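Local coordinates for protein (soluble lytic transglycosylase SLT70) (Escherichia coli, PDB 1QSA) that cleaves the glycosidic bonds between N-acetylmuramic acid and N-acetylglucosamine in peptidoglycan, leaving a 1,6-anhydro bond on the muramic acid residue, at residues L194-F204 with M217-Q228; A205-R215 with S239-Q250. All coordinates share one frame; numbering follows the deposited sequence.

Contact 1. Residues L194-F204 with M217-Q228; sequences LANNPNTVLTF and MAAVAFASVARQ
Leu194, in the last turn of helix 185-196, sets CD1 3.6 Å from CB of Ala221 on helix 212-228, while its CD2 lies over the centre of one face of the Phe204 ring. After the chain leaves that helix, Pro198 brings its ring down on the next turn of the partner, with CB 3.6 Å from Ser224 CB. Pro198 O meets a methyl group, Val225 CG2, at 3.2 Å. Asn199 supplies the polar link: ND2 donates to Gln228 OE1 at 3.1 Å in a nearly straight bond (173°), the two amide planes standing 62° apart. The same ND2 and the backbone N of Asn199 both donate to Asn197 OD1; the backbone bond closes an Asx turn, and the ND2 bond limits rotation of the Asn199 amide. Val201 is a knob in the hole formed by Ala218, Ala221, Phe222 and Val225; with CG2 anti to its backbone N, that methyl reaches Ala218 CB at 3.7 Å. Phe204 ends the row, its CZ 4.0 Å from Met217 CB. The small Ala218 and Ala221 are consistent with the close approach of residues 198-200 and helix 201-207 to helix 212-228; packing is mainly apolar, with polar pairing confined to the exposed amides.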
loop_
_atom_site.group_PDB
_atom_site.type_symbol
_atom_site.label_atom_id
_atom_site.label_comp_id
_atom_site.label_asym_id
_atom_site.label_seq_id
_atom_site.Cartn_x
_atom_site.Cartn_y
_atom_site.Cartn_z
ATOM N N LEU A 194 27.477 5.973 -14.042
ATOM C CA LEU A 194 26.692 4.773 -13.764
ATOM C C LEU A 194 25.231 5.142 -13.443
ATOM O O LEU A 194 24.299 4.484 -13.917
ATOM C CB LEU A 194 27.321 3.988 -12.604
ATOM C CG LEU A 194 26.836 2.556 -12.364
ATOM C CD1 LEU A 194 27.345 1.648 -13.490
ATOM C CD2 LEU A 194 27.339 2.043 -11.022
ATOM N N ALA A 195 25.043 6.193 -12.644
ATOM C CA ALA A 195 23.706 6.663 -12.280
ATOM C C ALA A 195 23.002 7.242 -13.514
ATOM O O ALA A 195 21.777 7.143 -13.651
ATOM C CB ALA A 195 23.804 7.737 -11.184
ATOM N N ASN A 196 23.777 7.848 -14.409
ATOM C CA ASN A 196 23.217 8.435 -15.624
ATOM C C ASN A 196 22.773 7.374 -16.631
ATOM O O ASN A 196 21.709 7.494 -17.251
ATOM C CB ASN A 196 24.234 9.371 -16.281
ATOM C CG ASN A 196 23.662 10.094 -17.500
ATOM O OD1 ASN A 196 22.678 10.834 -17.400
ATOM N ND2 ASN A 196 24.277 9.878 -18.656
ATOM N N ASN A 197 23.595 6.342 -16.798
ATOM C CA ASN A 197 23.313 5.271 -17.745
ATOM C C ASN A 197 23.915 3.971 -17.219
ATOM O O ASN A 197 25.132 3.782 -17.240
ATOM C CB ASN A 197 23.901 5.631 -19.113
ATOM C CG ASN A 197 23.699 4.547 -20.140
ATOM O OD1 ASN A 197 22.979 3.574 -19.906
ATOM N ND2 ASN A 197 24.340 4.706 -21.293
ATOM N N PRO A 198 23.051 3.045 -16.760
ATOM C CA PRO A 198 23.494 1.760 -16.219
ATOM C C PRO A 198 24.247 0.897 -17.222
ATOM O O PRO A 198 24.908 -0.059 -16.840
ATOM C CB PRO A 198 22.187 1.112 -15.766
ATOM C CG PRO A 198 21.187 1.646 -16.723
ATOM C CD PRO A 198 21.580 3.096 -16.861
ATOM N N ASN A 199 24.164 1.252 -18.501
ATOM C CA ASN A 199 24.870 0.496 -19.526
ATOM C C ASN A 199 26.372 0.711 -19.479
ATOM O O ASN A 199 27.109 0.021 -20.177
ATOM C CB ASN A 199 24.296 0.768 -20.917
ATOM C CG ASN A 199 22.916 0.189 -21.071
ATOM O OD1 ASN A 199 22.744 -1.032 -21.096
ATOM N ND2 ASN A 199 21.909 1.055 -21.097
ATOM N N THR A 200 26.831 1.642 -18.637
ATOM C CA THR A 200 28.271 1.857 -18.475
ATOM C C THR A 200 28.811 0.904 -17.391
ATOM O O THR A 200 29.985 0.972 -17.024
ATOM C CB THR A 200 28.598 3.308 -18.049
ATOM O OG1 THR A 200 27.914 3.620 -16.823
ATOM C CG2 THR A 200 28.177 4.294 -19.118
ATOM N N VAL A 201 27.974 -0.014 -16.914
ATOM C CA VAL A 201 28.375 -0.926 -15.844
ATOM C C VAL A 201 29.648 -1.752 -16.038
ATOM O O VAL A 201 30.424 -1.903 -15.096
ATOM C CB VAL A 201 27.203 -1.840 -15.370
ATOM C CG1 VAL A 201 26.792 -2.831 -16.464
ATOM C CG2 VAL A 201 27.592 -2.561 -14.081
ATOM N N LEU A 202 29.880 -2.289 -17.236
ATOM C CA LEU A 202 31.094 -3.079 -17.436
ATOM C C LEU A 202 32.333 -2.178 -17.408
ATOM O O LEU A 202 33.371 -2.561 -16.852
ATOM C CB LEU A 202 31.021 -3.890 -18.731
ATOM C CG LEU A 202 32.163 -4.894 -18.935
ATOM C CD1 LEU A 202 32.273 -5.856 -17.752
ATOM C CD2 LEU A 202 31.925 -5.665 -20.229
ATOM N N THR A 203 32.210 -0.976 -17.972
ATOM C CA THR A 203 33.306 -0.001 -17.967
ATOM C C THR A 203 33.565 0.401 -16.508
ATOM O O THR A 203 34.714 0.438 -16.065
ATOM C CB THR A 203 32.952 1.253 -18.796
ATOM O OG1 THR A 203 32.727 0.870 -20.157
ATOM C CG2 THR A 203 34.077 2.266 -18.756
ATOM N N PHE A 204 32.486 0.644 -15.760
ATOM C CA PHE A 204 32.575 1.009 -14.342
ATOM C C PHE A 204 33.332 -0.085 -13.573
ATOM O O PHE A 204 34.240 0.205 -12.801
ATOM C CB PHE A 204 31.159 1.186 -13.756
ATOM C CG PHE A 204 31.125 1.428 -12.261
ATOM C CD1 PHE A 204 31.232 2.726 -11.747
ATOM C CD2 PHE A 204 30.956 0.364 -11.368
ATOM C CE1 PHE A 204 31.167 2.959 -10.366
ATOM C CE2 PHE A 204 30.893 0.584 -9.982
ATOM C CZ PHE A 204 30.997 1.888 -9.481
ATOM N N MET A 217 27.328 -1.524 -6.206
ATOM C CA MET A 217 26.901 -0.482 -7.130
ATOM C C MET A 217 26.691 -1.096 -8.519
ATOM O O MET A 217 25.672 -0.862 -9.170
ATOM C CB MET A 217 27.957 0.623 -7.204
ATOM C CG MET A 217 28.079 1.480 -5.927
ATOM S SD MET A 217 26.613 2.517 -5.622
ATOM C CE MET A 217 26.862 3.806 -6.832
ATOM N N ALA A 218 27.643 -1.920 -8.949
ATOM C CA ALA A 218 27.534 -2.554 -10.264
ATOM C C ALA A 218 26.352 -3.529 -10.341
ATOM O O ALA A 218 25.714 -3.637 -11.382
ATOM C CB ALA A 218 28.849 -3.272 -10.625
ATOM N N ALA A 219 26.058 -4.230 -9.250
ATOM C CA ALA A 219 24.943 -5.181 -9.246
ATOM C C ALA A 219 23.598 -4.476 -9.429
ATOM O O ALA A 219 22.696 -5.006 -10.079
ATOM C CB ALA A 219 24.951 -6.029 -7.990
ATOM N N VAL A 220 23.467 -3.266 -8.882
ATOM C CA VAL A 220 22.218 -2.523 -9.062
ATOM C C VAL A 220 22.108 -2.079 -10.532
ATOM O O VAL A 220 21.067 -2.254 -11.171
ATOM C CB VAL A 220 22.137 -1.285 -8.124
ATOM C CG1 VAL A 220 20.839 -0.509 -8.388
ATOM C CG2 VAL A 220 22.184 -1.718 -6.655
ATOM N N ALA A 221 23.189 -1.526 -11.077
ATOM C CA ALA A 221 23.182 -1.080 -12.466
ATOM C C ALA A 221 22.910 -2.267 -13.400
ATOM O O ALA A 221 22.189 -2.149 -14.382
ATOM C CB ALA A 221 24.507 -0.423 -12.819
ATOM N N PHE A 222 23.476 -3.420 -13.053
ATOM C CA PHE A 222 23.309 -4.636 -13.849
ATOM C C PHE A 222 21.824 -5.008 -13.928
ATOM O O PHE A 222 21.331 -5.397 -14.991
ATOM C CB PHE A 222 24.129 -5.776 -13.243
ATOM C CG PHE A 222 23.978 -7.095 -13.973
ATOM C CD1 PHE A 222 24.720 -7.363 -15.119
ATOM C CD2 PHE A 222 23.113 -8.070 -13.489
ATOM C CE1 PHE A 222 24.599 -8.598 -15.777
ATOM C CE2 PHE A 222 22.983 -9.298 -14.134
ATOM C CZ PHE A 222 23.725 -9.565 -15.275
ATOM N N ALA A 223 21.120 -4.886 -12.807
ATOM C CA ALA A 223 19.687 -5.166 -12.776
ATOM C C ALA A 223 18.937 -4.202 -13.715
ATOM O O ALA A 223 18.000 -4.601 -14.406
ATOM C CB ALA A 223 19.165 -5.053 -11.354
ATOM N N SER A 224 19.364 -2.940 -13.772
ATOM C CA SER A 224 18.723 -1.960 -14.660
ATOM C C SER A 224 18.959 -2.340 -16.124
ATOM O O SER A 224 18.057 -2.210 -16.967
ATOM C CB SER A 224 19.246 -0.542 -14.385
ATOM O OG SER A 224 18.979 -0.162 -13.047
ATOM N N VAL A 225 20.172 -2.814 -16.417
ATOM C CA VAL A 225 20.524 -3.245 -17.773
ATOM C C VAL A 225 19.664 -4.447 -18.163
ATOM O O VAL A 225 19.161 -4.501 -19.282
ATOM C CB VAL A 225 22.019 -3.645 -17.885
ATOM C CG1 VAL A 225 22.299 -4.309 -19.244
ATOM C CG2 VAL A 225 22.906 -2.409 -17.713
ATOM N N ALA A 226 19.494 -5.401 -17.247
ATOM C CA ALA A 226 18.692 -6.599 -17.523
ATOM C C ALA A 226 17.232 -6.267 -17.779
ATOM O O ALA A 226 16.548 -6.974 -18.526
ATOM C CB ALA A 226 18.798 -7.600 -16.380
ATOM N N ARG A 227 16.746 -5.219 -17.122
ATOM C CA ARG A 227 15.360 -4.796 -17.289
ATOM C C ARG A 227 15.144 -4.248 -18.702
ATOM O O ARG A 227 14.072 -4.414 -19.278
ATOM C CB ARG A 227 15.008 -3.745 -16.236
ATOM C CG ARG A 227 13.538 -3.367 -16.187
ATOM C CD ARG A 227 13.279 -2.417 -15.031
ATOM N NE ARG A 227 11.892 -1.964 -14.986
ATOM C CZ ARG A 227 11.458 -0.816 -15.499
ATOM N NH1 ARG A 227 12.303 0.012 -16.104
ATOM N NH2 ARG A 227 10.175 -0.493 -15.406
ATOM N N GLN A 228 16.176 -3.611 -19.253
ATOM C CA GLN A 228 16.132 -3.046 -20.598
ATOM C C GLN A 228 16.363 -4.116 -21.675
ATOM O O GLN A 228 15.670 -4.144 -22.691
ATOM C CB GLN A 228 17.217 -1.968 -20.762
ATOM C CG GLN A 228 17.069 -0.734 -19.879
ATOM C CD GLN A 228 18.226 0.253 -20.046
ATOM O OE1 GLN A 228 18.974 0.194 -21.025
ATOM N NE2 GLN A 228 18.376 1.162 -19.084
#

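Contact 2. Residues A205-R215 with S239-Q250; sequences ARTTGATDFTR and SLAQAQQLNEDQ. With SO4 (sulfate ion), chain K; SO4 (sulfate ion), chain G.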
loop_
_atom_site.group_PDB
_atom_site.type_symbol
_atom_site.label_atom_id
_atom_site.label_comp_id
_atom_site.label_asym_id
_atom_site.label_seq_id
_atom_site.Cartn_x
_atom_site.Cartn_y
_atom_site.Cartn_z
ATOM N N ALA A 205 32.954 -1.339 -13.815
ATOM C CA ALA A 205 33.556 -2.496 -13.156
ATOM C C ALA A 205 35.040 -2.700 -13.476
ATOM O O ALA A 205 35.811 -3.120 -12.623
ATOM C CB ALA A 205 32.778 -3.754 -13.514
ATOM N N ARG A 206 35.424 -2.411 -14.715
ATOM C CA ARG A 206 36.808 -2.586 -15.140
ATOM C C ARG A 206 37.736 -1.430 -14.776
ATOM O O ARG A 206 38.925 -1.646 -14.546
ATOM C CB ARG A 206 36.866 -2.818 -16.652
ATOM C CG ARG A 206 36.240 -4.116 -17.108
ATOM C CD ARG A 206 36.173 -4.174 -18.618
ATOM N NE ARG A 206 35.880 -5.522 -19.089
ATOM C CZ ARG A 206 35.586 -5.828 -20.350
ATOM N NH1 ARG A 206 35.519 -4.875 -21.269
ATOM N NH2 ARG A 206 35.338 -7.091 -20.684
ATOM N N THR A 207 37.199 -0.212 -14.723
ATOM C CA THR A 207 38.013 0.963 -14.421
ATOM C C THR A 207 38.106 1.376 -12.954
ATOM O O THR A 207 38.832 2.314 -12.626
ATOM C CB THR A 207 37.584 2.182 -15.256
ATOM O OG1 THR A 207 36.244 2.562 -14.912
ATOM C CG2 THR A 207 37.665 1.860 -16.742
ATOM N N THR A 208 37.350 0.711 -12.083
ATOM C CA THR A 208 37.390 1.006 -10.650
ATOM C C THR A 208 37.885 -0.239 -9.925
ATOM O O THR A 208 37.789 -1.357 -10.443
ATOM C CB THR A 208 35.989 1.391 -10.066
ATOM O OG1 THR A 208 35.114 0.254 -10.105
ATOM C CG2 THR A 208 35.366 2.551 -10.828
ATOM N N GLY A 209 38.442 -0.049 -8.734
ATOM C CA GLY A 209 38.910 -1.177 -7.960
ATOM C C GLY A 209 37.707 -1.904 -7.407
ATOM O O GLY A 209 36.767 -1.268 -6.925
ATOM N N ALA A 210 37.710 -3.228 -7.543
ATOM C CA ALA A 210 36.624 -4.064 -7.056
ATOM C C ALA A 210 36.645 -4.146 -5.533
ATOM O O ALA A 210 37.623 -4.598 -4.927
ATOM C CB ALA A 210 36.715 -5.467 -7.673
ATOM N N THR A 211 35.567 -3.668 -4.918
ATOM C CA THR A 211 35.412 -3.663 -3.470
ATOM C C THR A 211 33.949 -3.988 -3.191
ATOM O O THR A 211 33.135 -4.055 -4.117
ATOM C CB THR A 211 35.690 -2.257 -2.866
ATOM O OG1 THR A 211 34.704 -1.335 -3.349
ATOM C CG2 THR A 211 37.074 -1.742 -3.252
ATOM N N ASP A 212 33.595 -4.146 -1.919
ATOM C CA ASP A 212 32.208 -4.438 -1.580
ATOM C C ASP A 212 31.318 -3.315 -2.132
ATOM O O ASP A 212 30.225 -3.563 -2.653
ATOM C CB ASP A 212 32.037 -4.549 -0.071
ATOM C CG ASP A 212 30.659 -5.035 0.317
ATOM O OD1 ASP A 212 30.232 -6.093 -0.205
ATOM O OD2 ASP A 212 30.005 -4.352 1.137
ATOM N N PHE A 213 31.822 -2.085 -2.071
ATOM C CA PHE A 213 31.071 -0.935 -2.573
ATOM C C PHE A 213 30.850 -0.982 -4.088
ATOM O O PHE A 213 29.701 -0.921 -4.551
ATOM C CB PHE A 213 31.780 0.380 -2.199
ATOM C CG PHE A 213 31.116 1.605 -2.771
ATOM C CD1 PHE A 213 29.935 2.092 -2.212
ATOM C CD2 PHE A 213 31.649 2.253 -3.888
ATOM C CE1 PHE A 213 29.292 3.211 -2.762
ATOM C CE2 PHE A 213 31.017 3.373 -4.447
ATOM C CZ PHE A 213 29.827 3.854 -3.878
ATOM N N THR A 214 31.931 -1.091 -4.865
ATOM C CA THR A 214 31.791 -1.095 -6.317
ATOM C C THR A 214 31.056 -2.321 -6.851
ATOM O O THR A 214 30.388 -2.231 -7.885
ATOM C CB THR A 214 33.134 -0.905 -7.039
ATOM O OG1 THR A 214 34.037 -1.936 -6.632
ATOM C CG2 THR A 214 33.723 0.468 -6.715
ATOM N N ARG A 215 31.117 -3.433 -6.114
ATOM C CA ARG A 215 30.417 -4.645 -6.536
ATOM C C ARG A 215 28.915 -4.439 -6.343
ATOM O O ARG A 215 28.121 -4.764 -7.223
ATOM C CB ARG A 215 30.908 -5.865 -5.752
ATOM C CG ARG A 215 32.290 -6.329 -6.195
ATOM C CD ARG A 215 32.842 -7.406 -5.281
ATOM N NE ARG A 215 34.221 -7.726 -5.640
ATOM C CZ ARG A 215 35.241 -7.742 -4.786
ATOM N NH1 ARG A 215 35.052 -7.441 -3.503
ATOM N NH2 ARG A 215 36.460 -8.051 -5.217
ATOM N N SER A 239 32.143 -11.460 -18.182
ATOM C CA SER A 239 33.009 -10.283 -18.167
ATOM C C SER A 239 32.912 -9.513 -16.855
ATOM O O SER A 239 33.925 -9.037 -16.334
ATOM C CB SER A 239 32.670 -9.349 -19.323
ATOM O OG SER A 239 33.055 -9.912 -20.563
ATOM N N LEU A 240 31.697 -9.382 -16.324
ATOM C CA LEU A 240 31.493 -8.666 -15.065
ATOM C C LEU A 240 32.099 -9.438 -13.892
ATOM O O LEU A 240 32.767 -8.857 -13.036
ATOM C CB LEU A 240 29.997 -8.408 -14.831
ATOM C CG LEU A 240 29.616 -7.523 -13.640
ATOM C CD1 LEU A 240 30.381 -6.199 -13.672
ATOM C CD2 LEU A 240 28.112 -7.277 -13.679
ATOM N N ALA A 241 31.891 -10.752 -13.872
ATOM C CA ALA A 241 32.424 -11.596 -12.810
ATOM C C ALA A 241 33.951 -11.535 -12.796
ATOM O O ALA A 241 34.566 -11.471 -11.735
ATOM C CB ALA A 241 31.945 -13.041 -12.973
ATOM N N GLN A 242 34.550 -11.502 -13.983
ATOM C CA GLN A 242 36.004 -11.435 -14.103
ATOM C C GLN A 242 36.552 -10.052 -13.720
ATOM O O GLN A 242 37.571 -9.955 -13.041
ATOM C CB GLN A 242 36.433 -11.809 -15.524
ATOM C CG GLN A 242 37.942 -11.852 -15.737
ATOM C CD GLN A 242 38.431 -10.701 -16.593
ATOM O OE1 GLN A 242 38.613 -9.582 -16.107
ATOM N NE2 GLN A 242 38.626 -10.962 -17.883
ATOM N N ALA A 243 35.863 -8.993 -14.140
ATOM C CA ALA A 243 36.286 -7.622 -13.832
ATOM C C ALA A 243 36.294 -7.300 -12.334
ATOM O O ALA A 243 37.116 -6.498 -11.870
ATOM C CB ALA A 243 35.412 -6.622 -14.573
ATOM N N GLN A 244 35.390 -7.919 -11.576
ATOM C CA GLN A 244 35.313 -7.665 -10.139
ATOM C C GLN A 244 35.644 -8.856 -9.254
ATOM O O GLN A 244 35.426 -8.804 -8.041
ATOM C CB GLN A 244 33.937 -7.103 -9.766
ATOM C CG GLN A 244 33.639 -5.789 -10.447
ATOM C CD GLN A 244 32.357 -5.158 -9.937
ATOM O OE1 GLN A 244 31.320 -5.823 -9.859
ATOM N NE2 GLN A 244 32.416 -3.871 -9.606
ATOM N N GLN A 245 36.194 -9.913 -9.858
ATOM C CA GLN A 245 36.573 -11.137 -9.142
ATOM C C GLN A 245 35.444 -11.601 -8.228
ATOM O O GLN A 245 35.666 -11.931 -7.068
ATOM C CB GLN A 245 37.856 -10.916 -8.320
ATOM C CG GLN A 245 38.958 -10.101 -9.018
ATOM C CD GLN A 245 38.980 -8.624 -8.579
ATOM O OE1 GLN A 245 38.880 -8.313 -7.388
ATOM N NE2 GLN A 245 39.111 -7.717 -9.544
ATOM N N LEU A 246 34.225 -11.629 -8.759
ATOM C CA LEU A 246 33.065 -12.019 -7.968
ATOM C C LEU A 246 33.090 -13.452 -7.450
ATOM O O LEU A 246 33.548 -14.367 -8.144
ATOM C CB LEU A 246 31.782 -11.777 -8.763
ATOM C CG LEU A 246 31.538 -10.355 -9.267
ATOM C CD1 LEU A 246 30.220 -10.323 -10.013
ATOM C CD2 LEU A 246 31.530 -9.347 -8.126
ATOM N N ASN A 247 32.620 -13.634 -6.218
ATOM C CA ASN A 247 32.563 -14.958 -5.621
ATOM C C ASN A 247 31.308 -15.673 -6.119
ATOM O O ASN A 247 30.517 -15.086 -6.875
ATOM C CB ASN A 247 32.616 -14.891 -4.084
ATOM C CG ASN A 247 31.439 -14.145 -3.471
ATOM O OD1 ASN A 247 30.306 -14.257 -3.927
ATOM N ND2 ASN A 247 31.706 -13.408 -2.398
ATOM N N GLU A 248 31.125 -16.924 -5.704
ATOM C CA GLU A 248 29.971 -17.710 -6.137
ATOM C C GLU A 248 28.609 -17.099 -5.812
ATOM O O GLU A 248 27.708 -17.129 -6.646
ATOM C CB GLU A 248 30.053 -19.141 -5.602
ATOM C CG GLU A 248 31.240 -19.937 -6.146
ATOM C CD GLU A 248 31.300 -19.966 -7.669
ATOM O OE1 GLU A 248 30.248 -20.200 -8.309
ATOM O OE2 GLU A 248 32.403 -19.759 -8.227
ATOM N N ASP A 249 28.459 -16.545 -4.611
ATOM C CA ASP A 249 27.199 -15.920 -4.215
ATOM C C ASP A 249 26.886 -14.699 -5.081
ATOM O O ASP A 249 25.754 -14.513 -5.527
ATOM C CB ASP A 249 27.240 -15.508 -2.741
ATOM C CG ASP A 249 27.064 -16.686 -1.791
ATOM O OD1 ASP A 249 26.852 -17.828 -2.260
ATOM O OD2 ASP A 249 27.125 -16.464 -0.561
ATOM N N GLN A 250 27.907 -13.889 -5.335
ATOM C CA GLN A 250 27.761 -12.688 -6.144
ATOM C C GLN A 250 27.401 -13.033 -7.591
ATOM O O GLN A 250 26.534 -12.396 -8.182
ATOM C CB GLN A 250 29.039 -11.845 -6.048
ATOM C CG GLN A 250 29.263 -11.304 -4.633
ATOM C CD GLN A 250 30.647 -10.717 -4.418
ATOM O OE1 GLN A 250 31.621 -11.144 -5.033
ATOM N NE2 GLN A 250 30.738 -9.739 -3.525
HETATM S S SO4 K . 33.833 -18.664 -3.751
HETATM O O1 SO4 K . 34.091 -20.116 -3.631
HETATM O O2 SO4 K . 34.103 -18.227 -5.136
HETATM O O3 SO4 K . 32.425 -18.387 -3.407
HETATM O O4 SO4 K . 34.716 -17.928 -2.820
HETATM S S SO4 G . 41.050 -4.504 -8.979
HETATM O O1 SO4 G . 41.374 -3.449 -9.955
HETATM O O2 SO4 G . 41.369 -4.033 -7.617
HETATM O O3 SO4 G . 39.613 -4.828 -9.064
HETATM O O4 SO4 G . 41.845 -5.713 -9.282
HETATM O O HOH W 1 35.052 -2.685 -9.859
HETATM O O HOH W 2 36.139 -8.253 -17.910
HETATM O O HOH W 3 28.929 -7.893 -2.319
HETATM O O HOH W 4 28.780 -6.827 -9.034
HETATM O O HOH W 5 32.736 -7.945 -1.827
#
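The backbones come nearest where the segments leave their helices, Ala210 CA 4.9 Å from Gln244 CA and, at the helix ends, Arg206 CA 5.2 Å from Ala243 CA. Ala205 CB is pressed against Leu240 CD1 at 3.4 Å, tighter than usual for two carbons, and also touches Gln244 CG. Gln244 is extended beyond CG, which carries its amide in to helix 212-228: NE2 donates to Thr214 O from above the carbonyl plane and to a water held by Ala205 O and Thr208 OG1, while OE1 accepts from a second water that also bonds Arg215 O. Arg215 runs the opposite way past this side chain and grips the Gln244 carbonyl side-on, NE at 2.9 Å and NH2 at 3.1 Å, with O in the guanidinium plane. NH2 adds a weak bond to Gln245 OE1, and the backbone of Ala210 and Thr211 lies over one guanidinium face. The aliphatic part of Arg215 packs on Leu246, CG to CD2 3.7 Å, and CD approaches Gln250 NE2. A methionine here, with no N-H to offer, would probably let residues 244-246 shift away from helix 212-228, the Gln244 carbonyl having lost both guanidinium donors. A sulfate, probably from the crystallisation liquor, joins Ala210 N and Gln245 NE2 through its O3. Capping boxes start helix 212-228 (Thr211, Thr214) and helix 248-260 (Asn247, Gln250). The contact packs together two alternate helix-to-helix connections, 201-207 to 212-228 and 230-243 to 248-260, of the all-helical superhelix.

In the fold
Contacts 1 and 2 share helix 201-207 and helix 212-228, and their segments alternate along the chain, with centres about 13 Å apart. Contact 1 is the more buried: aliphatic and aromatic side chains dominate, and helices 154-166 and 230-243 extend its packing. Contact 2, farther from the centre of the chain, joins turns and the helix ends beside them and is only partly buried; amides, a guanidinium group and bridging waters do much of the work there. The two meet directly, Phe204 CE2 lying 3.5 Å from Thr214 O and Phe222 CD1 3.7 Å from Leu240 CD2, making the apolar packing continuous with the polar turns. Both lie away from the predicted active-site residue, Glu478.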